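Local coordinates for protein Ddb_g0293866 (Dictyostelium discoideum, PDB 5LW6) that binds ADP-ribose through this macrodomain, one part of a longer protein that probably also recognises poly-ADP-ribose and senses DNA damage, at residues Glu53-Thr63 with Gly142-Ser150; Thr74-Ser82 with Leu109-Phe117. One frame throughout, in Å; residues are numbered along the deposited sequence.

Contact 1: Glu53-Thr63 with Gly142-Ser150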
ATOM      1  N   GLU A  53       3.005  16.354   0.573  1.00 15.69           N
ATOM      2  CA  GLU A  53       2.434  15.897  -0.711  1.00 15.44           C
ATOM      3  C   GLU A  53       1.947  14.415  -0.600  1.00 13.40           C
ATOM      4  O   GLU A  53       2.631  13.582   0.024  1.00 12.91           O
ATOM      5  CB  GLU A  53       3.394  16.030  -1.869  1.00 19.15           C
ATOM      6  CG  GLU A  53       4.294  14.895  -2.083  1.00 27.67           C
ATOM      7  CD  GLU A  53       5.061  14.843  -3.424  1.00 30.51           C
ATOM      8  OE1 GLU A  53       4.923  15.731  -4.316  1.00 34.05           O
ATOM      9  OE2 GLU A  53       5.790  13.850  -3.569  1.00 27.60           O
ATOM     10  N   ARG A  54       0.762  14.154  -1.161  1.00 12.00           N
ATOM     11  CA  ARG A  54       0.135  12.827  -1.085  1.00 11.23           C
ATOM     12  C   ARG A  54       0.690  11.934  -2.194  1.00 10.57           C
ATOM     13  O   ARG A  54      -0.037  11.514  -3.116  1.00 10.56           O
ATOM     14  CB  ARG A  54      -1.339  12.959  -1.104  1.00 12.70           C
ATOM     15  CG  ARG A  54      -1.909  13.466   0.198  1.00 13.02           C
ATOM     16  CD  ARG A  54      -3.418  13.754   0.124  1.00 14.87           C
ATOM     17  NE  ARG A  54      -3.651  14.840  -0.761  1.00 13.28           N
ATOM     18  CZ  ARG A  54      -4.833  15.369  -0.995  1.00 15.15           C
ATOM     19  NH1 ARG A  54      -5.907  14.847  -0.410  1.00 15.32           N
ATOM     20  NH2 ARG A  54      -4.927  16.440  -1.781  1.00 16.24           N
ATOM     21  N   SER A  55       1.985  11.576  -2.106  1.00  9.99           N
ATOM     22  CA  SER A  55       2.623  10.761  -3.148  1.00  9.84           C
ATOM     23  C   SER A  55       2.815   9.380  -2.471  1.00 10.14           C
ATOM     24  O   SER A  55       3.554   9.293  -1.503  1.00 10.57           O
ATOM     25  CB  SER A  55       3.962  11.284  -3.625  1.00 10.79           C
ATOM     26  OG  SER A  55       4.798  11.749  -2.602  1.00 11.66           O
ATOM     27  N   LEU A  56       2.137   8.368  -2.956  1.00  9.80           N
ATOM     28  CA  LEU A  56       2.100   7.020  -2.356  1.00  9.95           C
ATOM     29  C   LEU A  56       2.538   5.968  -3.329  1.00 10.28           C
ATOM     30  O   LEU A  56       1.950   5.851  -4.383  1.00 10.70           O
ATOM     31  CB  LEU A  56       0.696   6.653  -1.912  1.00 10.20           C
ATOM     32  CG  LEU A  56       0.507   5.243  -1.362  1.00 10.02           C
ATOM     33  CD1 LEU A  56       1.233   4.993  -0.061  1.00 10.58           C
ATOM     34  CD2 LEU A  56      -0.998   5.041  -1.264  1.00  9.94           C
ATOM     35  N   ALA A  57       3.525   5.154  -2.912  1.00 10.02           N
ATOM     36  CA  ALA A  57       3.936   3.971  -3.602  1.00 10.19           C
ATOM     37  C   ALA A  57       3.354   2.799  -2.873  1.00  9.97           C
ATOM     38  O   ALA A  57       3.492   2.705  -1.653  1.00  9.05           O
ATOM     39  CB  ALA A  57       5.446   3.854  -3.607  1.00 10.89           C
ATOM     40  N   PHE A  58       2.626   1.934  -3.588  1.00  8.94           N
ATOM     41  CA  PHE A  58       1.899   0.874  -2.873  1.00  9.11           C
ATOM     42  C   PHE A  58       1.859  -0.362  -3.712  1.00 10.01           C
ATOM     43  O   PHE A  58       1.966  -0.261  -4.898  1.00  9.10           O
ATOM     44  CB  PHE A  58       0.483   1.302  -2.467  1.00  9.85           C
ATOM     45  CG  PHE A  58      -0.436   1.634  -3.608  1.00  8.91           C
ATOM     46  CD1 PHE A  58      -0.379   2.864  -4.223  1.00 10.05           C
ATOM     47  CD2 PHE A  58      -1.367   0.716  -4.030  1.00 10.44           C
ATOM     48  CE1 PHE A  58      -1.227   3.171  -5.281  1.00 10.44           C
ATOM     49  CE2 PHE A  58      -2.267   1.012  -5.077  1.00 11.54           C
ATOM     50  CZ  PHE A  58      -2.197   2.277  -5.693  1.00 11.14           C
ATOM     51  N   PRO A  59       1.800  -1.539  -3.066  1.00  9.84           N
ATOM     52  CA  PRO A  59       1.697  -2.754  -3.814  1.00 10.85           C
ATOM     53  C   PRO A  59       0.275  -3.023  -4.365  1.00 10.32           C
ATOM     54  O   PRO A  59      -0.682  -2.368  -3.971  1.00 10.09           O
ATOM     55  CB  PRO A  59       2.136  -3.800  -2.767  1.00 11.97           C
ATOM     56  CG  PRO A  59       1.527  -3.296  -1.536  1.00 12.09           C
ATOM     57  CD  PRO A  59       1.735  -1.777  -1.609  1.00 10.87           C
ATOM     58  N   PHE A  60       0.199  -3.943  -5.338  1.00 11.62           N
ATOM     59  CA  PHE A  60      -1.056  -4.483  -5.860  1.00 11.47           C
ATOM     60  C   PHE A  60      -1.539  -5.483  -4.813  1.00 12.51           C
ATOM     61  O   PHE A  60      -1.150  -6.666  -4.790  1.00 11.41           O
ATOM     62  CB  PHE A  60      -0.762  -5.083  -7.219  1.00 11.72           C
ATOM     63  CG  PHE A  60      -1.943  -5.561  -8.006  1.00 11.04           C
ATOM     64  CD1 PHE A  60      -3.230  -5.161  -7.718  1.00 10.98           C
ATOM     65  CD2 PHE A  60      -1.727  -6.361  -9.180  1.00 10.95           C
ATOM     66  CE1 PHE A  60      -4.300  -5.538  -8.502  1.00 10.48           C
ATOM     67  CE2 PHE A  60      -2.836  -6.769  -9.956  1.00 11.09           C
ATOM     68  CZ  PHE A  60      -4.110  -6.377  -9.607  1.00 11.06           C
ATOM     69  N   ILE A  61      -2.318  -4.950  -3.879  1.00 11.83           N
ATOM     70  CA  ILE A  61      -2.507  -5.602  -2.583  1.00 12.23           C
ATOM     71  C   ILE A  61      -2.985  -7.036  -2.739  1.00 13.36           C
ATOM     72  O   ILE A  61      -3.936  -7.285  -3.485  1.00 12.19           O
ATOM     73  CB  ILE A  61      -3.441  -4.762  -1.682  1.00 12.18           C
ATOM     74  CG1 ILE A  61      -2.947  -3.283  -1.632  1.00 12.24           C
ATOM     75  CG2 ILE A  61      -3.682  -5.482  -0.370  1.00 12.39           C
ATOM     76  CD1 ILE A  61      -3.846  -2.429  -0.756  1.00 12.05           C
ATOM     77  N   SER A  62      -2.255  -7.935  -2.074  1.00 13.43           N
ATOM     78  CA  SER A  62      -2.581  -9.387  -1.890  1.00 13.42           C
ATOM     79  C   SER A  62      -2.349 -10.248  -3.117  1.00 14.70           C
ATOM     80  O   SER A  62      -2.652 -11.430  -3.081  1.00 17.29           O
ATOM     81  CB  SER A  62      -4.012  -9.541  -1.405  1.00 16.53           C
ATOM     82  OG  SER A  62      -4.074  -8.999  -0.087  1.00 15.68           O
ATOM     83  N   THR A  63      -1.811  -9.702  -4.191  1.00 13.57           N
ATOM     84  CA  THR A  63      -1.740 -10.434  -5.437  1.00 15.21           C
ATOM     85  C   THR A  63      -0.563 -11.326  -5.586  1.00 22.84           C
ATOM     86  O   THR A  63      -0.536 -12.189  -6.472  1.00 26.89           O
ATOM     87  CB  THR A  63      -1.761  -9.541  -6.687  1.00 15.32           C
ATOM     88  OG1 THR A  63      -0.690  -8.631  -6.705  1.00 14.84           O
ATOM     89  CG2 THR A  63      -3.068  -8.780  -6.745  1.00 16.02           C
ATOM     90  N   GLY A 142      10.071   8.391  -5.811  1.00 17.16           N
ATOM     91  CA  GLY A 142       9.693   9.760  -5.541  1.00 19.47           C
ATOM     92  C   GLY A 142       8.401   9.909  -4.736  1.00 17.66           C
ATOM     93  O   GLY A 142       7.643  10.885  -4.954  1.00 18.12           O
ATOM     94  N   CYS A 143       8.122   8.974  -3.832  1.00 12.57           N
ATOM     95  CA  CYS A 143       6.866   9.012  -3.082  1.00 13.15           C
ATOM     96  C   CYS A 143       7.185   9.203  -1.625  1.00 12.70           C
ATOM     97  O   CYS A 143       8.087   8.544  -1.117  1.00 13.33           O
ATOM     98  CB  CYS A 143       6.069   7.736  -3.248  1.00 14.10           C
ATOM     99  SG  CYS A 143       5.391   7.563  -4.957  1.00 16.23           S
ATOM    100  N   LYS A 144       6.466  10.107  -0.971  1.00 11.23           N
ATOM    101  CA  LYS A 144       6.661  10.374   0.414  1.00 11.27           C
ATOM    102  C   LYS A 144       6.102   9.314   1.361  1.00 10.89           C
ATOM    103  O   LYS A 144       6.542   9.222   2.538  1.00 10.83           O
ATOM    104  CB  LYS A 144       6.133  11.768   0.771  1.00 13.88           C
ATOM    105  CG  LYS A 144       7.000  12.833   0.153  1.00 16.87           C
ATOM    106  CD  LYS A 144       6.605  14.189   0.730  1.00 19.98           C
ATOM    107  CE  LYS A 144       7.243  15.363  -0.066  1.00 22.03           C
ATOM    108  NZ  LYS A 144       8.623  15.429   0.457  1.00 22.43           N
ATOM    109  N   LEU A 145       5.154   8.513   0.854  1.00 10.02           N
ATOM    110  CA  LEU A 145       4.544   7.455   1.607  1.00  9.99           C
ATOM    111  C   LEU A 145       4.812   6.125   0.850  1.00 10.30           C
ATOM    112  O   LEU A 145       4.641   6.037  -0.334  1.00 10.33           O
ATOM    113  CB  LEU A 145       3.031   7.596   1.837  1.00 11.20           C
ATOM    114  CG  LEU A 145       2.612   8.871   2.597  1.00 13.24           C
ATOM    115  CD1 LEU A 145       2.483   9.940   1.559  1.00 14.90           C
ATOM    116  CD2 LEU A 145       1.286   8.656   3.339  1.00 14.50           C
ATOM    117  N   PHE A 146       5.294   5.133   1.587  1.00  9.36           N
ATOM    118  CA  PHE A 146       5.662   3.842   1.000  1.00  9.07           C
ATOM    119  C   PHE A 146       4.916   2.762   1.773  1.00  9.14           C
ATOM    120  O   PHE A 146       5.122   2.645   2.969  1.00 10.10           O
ATOM    121  CB  PHE A 146       7.169   3.612   1.084  1.00  9.55           C
ATOM    122  CG  PHE A 146       7.620   2.381   0.337  1.00  9.57           C
ATOM    123  CD1 PHE A 146       7.589   1.128   0.930  1.00 10.84           C
ATOM    124  CD2 PHE A 146       7.985   2.460  -0.958  1.00 10.42           C
ATOM    125  CE1 PHE A 146       7.947  -0.027   0.254  1.00 11.34           C
ATOM    126  CE2 PHE A 146       8.388   1.344  -1.659  1.00 10.15           C
ATOM    127  CZ  PHE A 146       8.339   0.094  -1.109  1.00 10.58           C
ATOM    128  N   ALA A 147       4.075   2.000   1.080  1.00  9.24           N
ATOM    129  CA  ALA A 147       3.236   0.951   1.683  1.00  9.55           C
ATOM    130  C   ALA A 147       3.843  -0.399   1.386  1.00 10.21           C
ATOM    131  O   ALA A 147       4.327  -0.667   0.242  1.00 10.56           O
ATOM    132  CB  ALA A 147       1.857   0.991   1.138  1.00  9.24           C
ATOM    133  N   THR A 148       3.776  -1.270   2.394  1.00 10.90           N
ATOM    134  CA  THR A 148       4.229  -2.652   2.302  1.00 11.64           C
ATOM    135  C   THR A 148       3.208  -3.592   2.930  1.00 12.45           C
ATOM    136  O   THR A 148       2.631  -3.274   3.953  1.00 10.40           O
ATOM    137  CB  THR A 148       5.630  -2.793   2.982  1.00 13.59           C
ATOM    138  OG1 THR A 148       6.168  -4.097   2.764  1.00 15.95           O
ATOM    139  CG2 THR A 148       5.604  -2.507   4.443  1.00 13.76           C
ATOM    140  N   GLU A 149       3.058  -4.793   2.373  1.00 12.84           N
ATOM    141  CA  GLU A 149       2.130  -5.779   2.977  1.00 14.15           C
ATOM    142  C   GLU A 149       2.768  -6.333   4.250  1.00 14.35           C
ATOM    143  O   GLU A 149       3.989  -6.477   4.329  1.00 14.47           O
ATOM    144  CB  GLU A 149       1.886  -6.899   2.038  1.00 17.62           C
ATOM    145  CG  GLU A 149       1.121  -6.404   0.812  1.00 20.77           C
ATOM    146  CD  GLU A 149       0.651  -7.509  -0.157  1.00 27.92           C
ATOM    147  OE1 GLU A 149       0.759  -8.759   0.140  1.00 33.13           O
ATOM    148  OE2 GLU A 149       0.259  -7.129  -1.263  1.00 30.02           O
ATOM    149  N   SER A 150       1.943  -6.566   5.230  1.00 13.24           N
ATOM    150  CA  SER A 150       2.382  -7.110   6.503  1.00 14.52           C
ATOM    151  C   SER A 150       1.353  -8.126   7.016  1.00 16.36           C
ATOM    152  O   SER A 150       0.428  -8.554   6.295  1.00 16.57           O
ATOM    153  CB  SER A 150       2.603  -5.949   7.486  1.00 15.18           C
ATOM    154  OG  SER A 150       3.171  -6.391   8.714  1.00 17.97           O
TER

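Contact 2: Thr74-Ser82 with Leu109-Phe117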
ATOM      1  N   THR A  74      -7.978  -7.099  -9.298  1.00 12.18           N
ATOM      2  CA  THR A  74      -7.885  -6.036 -10.300  1.00 12.76           C
ATOM      3  C   THR A  74      -9.098  -5.158 -10.265  1.00 13.94           C
ATOM      4  O   THR A  74      -8.993  -3.942 -10.283  1.00 13.81           O
ATOM      5  CB  THR A  74      -7.700  -6.641 -11.709  1.00 13.69           C
ATOM      6  OG1 THR A  74      -6.486  -7.404 -11.713  1.00 13.29           O
ATOM      7  CG2 THR A  74      -7.718  -5.541 -12.805  1.00 15.49           C
ATOM      8  N   GLU A  75     -10.286  -5.764 -10.209  1.00 12.85           N
ATOM      9  CA  GLU A  75     -11.517  -4.977 -10.215  1.00 13.70           C
ATOM     10  C   GLU A  75     -11.589  -4.107  -8.944  1.00 13.08           C
ATOM     11  O   GLU A  75     -11.967  -2.910  -8.984  1.00 12.71           O
ATOM     12  CB  GLU A  75     -12.730  -5.935 -10.321  1.00 18.80           C
ATOM     13  CG  GLU A  75     -13.866  -5.732  -9.333  1.00 25.53           C
ATOM     14  CD  GLU A  75     -14.717  -6.976  -9.276  1.00 33.94           C
ATOM     15  OE1 GLU A  75     -14.960  -7.588 -10.379  1.00 34.93           O
ATOM     16  OE2 GLU A  75     -15.129  -7.333  -8.145  1.00 34.03           O
ATOM     17  N   ILE A  76     -11.254  -4.696  -7.808  1.00 10.71           N
ATOM     18  CA  ILE A  76     -11.337  -3.977  -6.537  1.00 11.02           C
ATOM     19  C   ILE A  76     -10.319  -2.832  -6.516  1.00 10.46           C
ATOM     20  O   ILE A  76     -10.682  -1.719  -6.215  1.00 10.78           O
ATOM     21  CB  ILE A  76     -11.122  -4.917  -5.362  1.00 11.85           C
ATOM     22  CG1 ILE A  76     -12.332  -5.795  -5.176  1.00 12.91           C
ATOM     23  CG2 ILE A  76     -10.839  -4.165  -4.050  1.00 13.72           C
ATOM     24  CD1 ILE A  76     -12.028  -7.021  -4.374  1.00 13.46           C
ATOM     25  N   SER A  77      -9.071  -3.113  -6.877  1.00 10.92           N
ATOM     26  CA  SER A  77      -8.015  -2.164  -6.909  1.00 11.95           C
ATOM     27  C   SER A  77      -8.411  -0.996  -7.834  1.00 10.94           C
ATOM     28  O   SER A  77      -8.327   0.187  -7.477  1.00  9.07           O
ATOM     29  CB  SER A  77      -6.741  -2.862  -7.547  1.00 13.68           C
ATOM     30  OG  SER A  77      -5.713  -1.951  -7.573  1.00 18.58           O
ATOM     31  N   ALA A  78      -8.776  -1.325  -9.068  1.00 10.31           N
ATOM     32  CA  ALA A  78      -9.060  -0.277 -10.078  1.00  9.82           C
ATOM     33  C   ALA A  78     -10.221   0.590  -9.627  1.00 10.09           C
ATOM     34  O   ALA A  78     -10.203   1.813  -9.758  1.00  8.97           O
ATOM     35  CB  ALA A  78      -9.406  -0.862 -11.434  1.00 10.08           C
ATOM     36  N   ASN A  79     -11.269  -0.066  -9.132  1.00  9.59           N
ATOM     37  CA  ASN A  79     -12.414   0.660  -8.699  1.00  9.89           C
ATOM     38  C   ASN A  79     -12.098   1.575  -7.479  1.00  8.61           C
ATOM     39  O   ASN A  79     -12.570   2.712  -7.411  1.00  8.39           O
ATOM     40  CB  ASN A  79     -13.612  -0.294  -8.454  1.00  9.47           C
ATOM     41  CG  ASN A  79     -14.379  -0.649  -9.776  1.00 11.37           C
ATOM     42  OD1 ASN A  79     -15.092  -1.662  -9.824  1.00 16.53           O
ATOM     43  ND2 ASN A  79     -14.235   0.157 -10.840  1.00  9.74           N
ATOM     44  N   ALA A  80     -11.329   1.094  -6.499  1.00  8.97           N
ATOM     45  CA  ALA A  80     -11.017   1.842  -5.323  1.00  9.25           C
ATOM     46  C   ALA A  80     -10.148   3.060  -5.718  1.00  8.96           C
ATOM     47  O   ALA A  80     -10.315   4.171  -5.201  1.00  8.69           O
ATOM     48  CB  ALA A  80     -10.284   0.997  -4.300  1.00 10.22           C
ATOM     49  N   ILE A  81      -9.227   2.832  -6.654  1.00  8.93           N
ATOM     50  CA  ILE A  81      -8.308   3.856  -7.077  1.00  8.72           C
ATOM     51  C   ILE A  81      -9.097   4.968  -7.768  1.00 10.61           C
ATOM     52  O   ILE A  81      -8.874   6.171  -7.540  1.00  9.53           O
ATOM     53  CB  ILE A  81      -7.174   3.292  -7.995  1.00  9.86           C
ATOM     54  CG1 ILE A  81      -6.136   2.517  -7.114  1.00 11.35           C
ATOM     55  CG2 ILE A  81      -6.418   4.405  -8.761  1.00 10.50           C
ATOM     56  CD1 ILE A  81      -5.257   1.538  -7.879  1.00 13.02           C
ATOM     57  N   SER A  82      -9.986   4.550  -8.645  1.00 10.78           N
ATOM     58  CA  SER A  82     -10.796   5.498  -9.381  0.50 11.04           C
ATOM     59  C   SER A  82     -11.735   6.262  -8.452  1.00 11.49           C
ATOM     60  O   SER A  82     -11.924   7.468  -8.613  1.00 11.38           O
ATOM     61  CB  SER A  82     -11.484   4.844 -10.609  0.50 11.15           C
ATOM     62  OG  SER A  82     -12.185   5.853 -11.289  0.50 11.20           O
ATOM     63  N   LEU A 109      -3.584  -7.180 -17.996  1.00 14.71           N
ATOM     64  CA  LEU A 109      -3.772  -6.496 -16.721  1.00 14.73           C
ATOM     65  C   LEU A 109      -3.987  -5.027 -16.960  1.00 14.01           C
ATOM     66  O   LEU A 109      -4.926  -4.434 -16.475  1.00 13.13           O
ATOM     67  CB  LEU A 109      -2.588  -6.729 -15.787  1.00 14.87           C
ATOM     68  CG  LEU A 109      -2.750  -6.037 -14.446  1.00 14.78           C
ATOM     69  CD1 LEU A 109      -3.837  -6.727 -13.715  1.00 14.83           C
ATOM     70  CD2 LEU A 109      -1.438  -6.088 -13.683  1.00 15.00           C
ATOM     71  N   ILE A 110      -3.113  -4.432 -17.731  1.00 13.77           N
ATOM     72  CA  ILE A 110      -3.203  -3.002 -17.989  1.00 16.21           C
ATOM     73  C   ILE A 110      -4.518  -2.687 -18.694  1.00 15.12           C
ATOM     74  O   ILE A 110      -5.189  -1.712 -18.377  1.00 14.39           O
ATOM     75  CB  ILE A 110      -1.976  -2.512 -18.803  1.00 16.27           C
ATOM     76  CG1 ILE A 110      -0.613  -2.692 -18.076  1.00 18.69           C
ATOM     77  CG2 ILE A 110      -2.280  -1.125 -19.357  1.00 17.90           C
ATOM     78  CD1 ILE A 110      -0.520  -2.057 -16.713  1.00 22.99           C
ATOM     79  N   GLN A 111      -4.893  -3.480 -19.679  1.00 17.45           N
ATOM     80  CA  GLN A 111      -6.208  -3.293 -20.362  1.00 19.35           C
ATOM     81  C   GLN A 111      -7.397  -3.358 -19.395  1.00 16.80           C
ATOM     82  O   GLN A 111      -8.355  -2.650 -19.548  1.00 17.13           O
ATOM     83  CB  GLN A 111      -6.415  -4.364 -21.470  1.00 21.91           C
ATOM     84  CG  GLN A 111      -5.588  -4.117 -22.703  1.00 28.06           C
ATOM     85  CD  GLN A 111      -5.786  -5.206 -23.752  1.00 38.15           C
ATOM     86  OE1 GLN A 111      -6.289  -6.312 -23.467  1.00 41.55           O
ATOM     87  NE2 GLN A 111      -5.414  -4.887 -24.999  1.00 47.81           N
ATOM     88  N   SER A 112      -7.308  -4.206 -18.370  1.00 15.81           N
ATOM     89  CA  SER A 112      -8.373  -4.371 -17.411  0.50 16.65           C
ATOM     90  C   SER A 112      -8.499  -3.105 -16.605  1.00 15.20           C
ATOM     91  O   SER A 112      -9.620  -2.632 -16.359  1.00 16.89           O
ATOM     92  CB  SER A 112      -8.090  -5.517 -16.430  0.50 17.10           C
ATOM     93  OG  SER A 112      -9.278  -5.799 -15.720  0.50 18.64           O
ATOM     94  N   PHE A 113      -7.359  -2.553 -16.157  1.00 15.45           N
ATOM     95  CA  PHE A 113      -7.398  -1.273 -15.534  1.00 14.25           C
ATOM     96  C   PHE A 113      -8.020  -0.227 -16.435  1.00 15.56           C
ATOM     97  O   PHE A 113      -8.884   0.554 -15.977  1.00 16.53           O
ATOM     98  CB  PHE A 113      -6.024  -0.779 -14.974  1.00 14.01           C
ATOM     99  CG  PHE A 113      -5.693  -1.381 -13.647  1.00 12.88           C
ATOM    100  CD1 PHE A 113      -5.131  -2.595 -13.582  1.00 15.07           C
ATOM    101  CD2 PHE A 113      -5.876  -0.703 -12.487  1.00 15.49           C
ATOM    102  CE1 PHE A 113      -4.796  -3.198 -12.356  1.00 16.55           C
ATOM    103  CE2 PHE A 113      -5.617  -1.287 -11.247  1.00 15.63           C
ATOM    104  CZ  PHE A 113      -5.086  -2.542 -11.161  1.00 15.19           C
ATOM    105  N   LYS A 114      -7.592  -0.182 -17.692  1.00 15.43           N
ATOM    106  CA  LYS A 114      -8.136   0.792 -18.622  1.00 18.74           C
ATOM    107  C   LYS A 114      -9.640   0.701 -18.747  1.00 15.46           C
ATOM    108  O   LYS A 114     -10.329   1.729 -18.770  1.00 16.86           O
ATOM    109  CB  LYS A 114      -7.589   0.580 -20.027  1.00 20.85           C
ATOM    110  CG  LYS A 114      -6.217   1.096 -20.284  1.00 28.76           C
ATOM    111  CD  LYS A 114      -5.830   0.890 -21.774  1.00 31.16           C
ATOM    112  CE  LYS A 114      -4.390   1.349 -22.071  1.00 33.69           C
ATOM    113  NZ  LYS A 114      -4.090   1.191 -23.515  1.00 34.19           N
ATOM    114  N   LYS A 115     -10.156  -0.508 -18.707  1.00 16.27           N
ATOM    115  CA  LYS A 115     -11.568  -0.748 -18.834  1.00 16.98           C
ATOM    116  C   LYS A 115     -12.318  -0.195 -17.623  1.00 17.88           C
ATOM    117  O   LYS A 115     -13.322   0.498 -17.776  1.00 17.41           O
ATOM    118  CB  LYS A 115     -11.802  -2.244 -19.012  1.00 21.28           C
ATOM    119  CG  LYS A 115     -13.232  -2.696 -18.993  1.00 27.69           C
ATOM    120  CD  LYS A 115     -13.365  -4.237 -18.827  1.00 34.35           C
ATOM    121  CE  LYS A 115     -14.804  -4.698 -19.178  1.00 43.67           C
ATOM    122  NZ  LYS A 115     -15.245  -6.115 -18.871  1.00 45.79           N
ATOM    123  N   HIS A 116     -11.787  -0.417 -16.428  1.00 14.93           N
ATOM    124  CA  HIS A 116     -12.390   0.148 -15.219  1.00 18.10           C
ATOM    125  C   HIS A 116     -12.312   1.640 -15.109  1.00 17.71           C
ATOM    126  O   HIS A 116     -13.057   2.227 -14.391  1.00 18.06           O
ATOM    127  CB  HIS A 116     -11.765  -0.527 -13.961  1.00 18.36           C
ATOM    128  CG  HIS A 116     -12.219  -1.928 -13.795  1.00 19.99           C
ATOM    129  ND1 HIS A 116     -11.523  -3.026 -14.269  1.00 21.49           N
ATOM    130  CD2 HIS A 116     -13.365  -2.413 -13.264  1.00 20.60           C
ATOM    131  CE1 HIS A 116     -12.231  -4.123 -14.045  1.00 21.48           C
ATOM    132  NE2 HIS A 116     -13.348  -3.769 -13.460  1.00 20.59           N
ATOM    133  N   PHE A 117     -11.384   2.291 -15.833  1.00 15.60           N
ATOM    134  CA  PHE A 117     -11.249   3.685 -15.826  1.00 14.91           C
ATOM    135  C   PHE A 117     -11.993   4.333 -16.986  1.00 16.37           C
ATOM    136  O   PHE A 117     -11.855   5.525 -17.197  1.00 15.61           O
ATOM    137  CB  PHE A 117      -9.770   4.107 -15.952  1.00 14.81           C
ATOM    138  CG  PHE A 117      -8.879   3.636 -14.844  1.00 13.49           C
ATOM    139  CD1 PHE A 117      -9.409   3.442 -13.549  1.00 13.39           C
ATOM    140  CD2 PHE A 117      -7.516   3.450 -15.074  1.00 14.24           C
ATOM    141  CE1 PHE A 117      -8.588   3.019 -12.541  1.00 14.89           C
ATOM    142  CE2 PHE A 117      -6.672   3.034 -14.059  1.00 15.64           C
ATOM    143  CZ  PHE A 117      -7.230   2.824 -12.766  1.00 13.89           C
TER

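Contact 1: Glu53-Thr63 with Gly142-Ser150
Leu56 and Ala57 pair with Leu145 and Phe146 as parallel neighbours in the central mixed sheet of the macrodomain. The axes of strands 55-59 and 145-149 approach to 4.7 Å, 14° from parallel. Three backbone bonds join them: Leu145 N to Ser55 O, Ala57 N to Leu145 O, and Ala147 N to Ala57 O, the last 2.9 Å long. On one face Leu56 crosses Leu145 at about a right angle, its CD1 3.7 Å from Leu145 CB. On the other face Ala57 CB lies 3.9 Å from Phe146 CD2.

Side chains extend the pairing at both ends. Ser55 OG sits between its own N and carbonyl carbon (chi1 42°), which turns it to the second strand. It accepts a bond from Lys144 N at 2.9 Å and donates to Glu53 OE2 of its own segment. At the far end Glu149 reaches past the Pro59 ring to the type II turn Phe60-Thr63. Its OE2 takes Ser62 N at 2.8 Å, met from above the carboxylate plane. Ser62 OG bonds to Val220 O. Strand 95-101 flanks strand 55-59 on its other side, strand 213-217 lies beyond strand 145-149, and Phe58 faces helix 70-87.

Contact 2: Thr74-Ser82 with Leu109-Phe117
Ala78 of helix 70-87 packs against Phe113 and His116 of helix 107-116. Each helix links two consecutive parallel strands of the macrodomain sheet in a beta-alpha-beta unit. The two lie side by side on one flank of that sheet. Their axes approach to 9.3 Å and cross at -44°.

The apolar contacts centre on Ala78. Its CB is 3.5 Å from His116 CB and 3.7 Å from Phe113 CD2. The small side chain lets the helices come close here. Ile81 CD1 meets the edge of the Phe113 ring, and Ile81 CG2 approaches Phe117 CZ. Thr74 CG2 lies near Phe113 CE1. Beyond these, Phe113 also packs on Phe125, Ile127 and Met98 of the strands beneath.

Two hydroxyls touch the second helix without bonding to it. Ser77 OG lies at the Phe113 edge, 3.7 Å from CZ; its weak hydrogen bond runs to Tyr245 OH. Thr74 OG1 touches Leu109 CD1, but its hydrogen bond goes to Ile70 O.

The imidazole makes the CH-pi contact. Glu75 CA stands over one face of His116, 4.2 Å from the ring centroid. The Asn79 amide is turned nearly perpendicular to the ring, with ND2 3.6 Å from His116 CD2. His116 CG lies anti to its carbonyl carbon (chi1 -72°), folding the ring back along its own helix. There ND1 donates to Ser112 O at 2.9 Å. His116 N reaches the same oxygen from the opposite face of the carbonyl plane. With an alanine here, Glu75 and Asn79 would probably lose their ring neighbour, and Ser112 O its second donor.

Phe117, just past the helix, stacks edge-to-face with Trp121. Its own edge points at the first helix, where CE1 lies 3.4 Å from Ala78 O, near the ring plane.

How the contacts relate
Contact 1 lies near the centre of the folded domain and joins strands. Contact 2 lies on the flank of the same sheet, about 17 Å away between centres, and joins helices. Contact 1 rests on backbone and side-chain hydrogen bonds. Contact 2, largely buried, relies on aromatic and small side chains, with exposed Asn79 and partly exposed His116 at its margin. Contact 2 is nested within the chain loop that contact 1 closes. Strand 55-59 leads into helix 70-87, and the two contacts meet there. From the strand, Phe58 CZ lies 3.8 Å from Ile81 CD1. Phe60 CZ approaches Thr74 OG1 at 3.3 Å, and Phe60 CE2 touches Leu109 CD1, so the loop after strand 55-59 touches both helices.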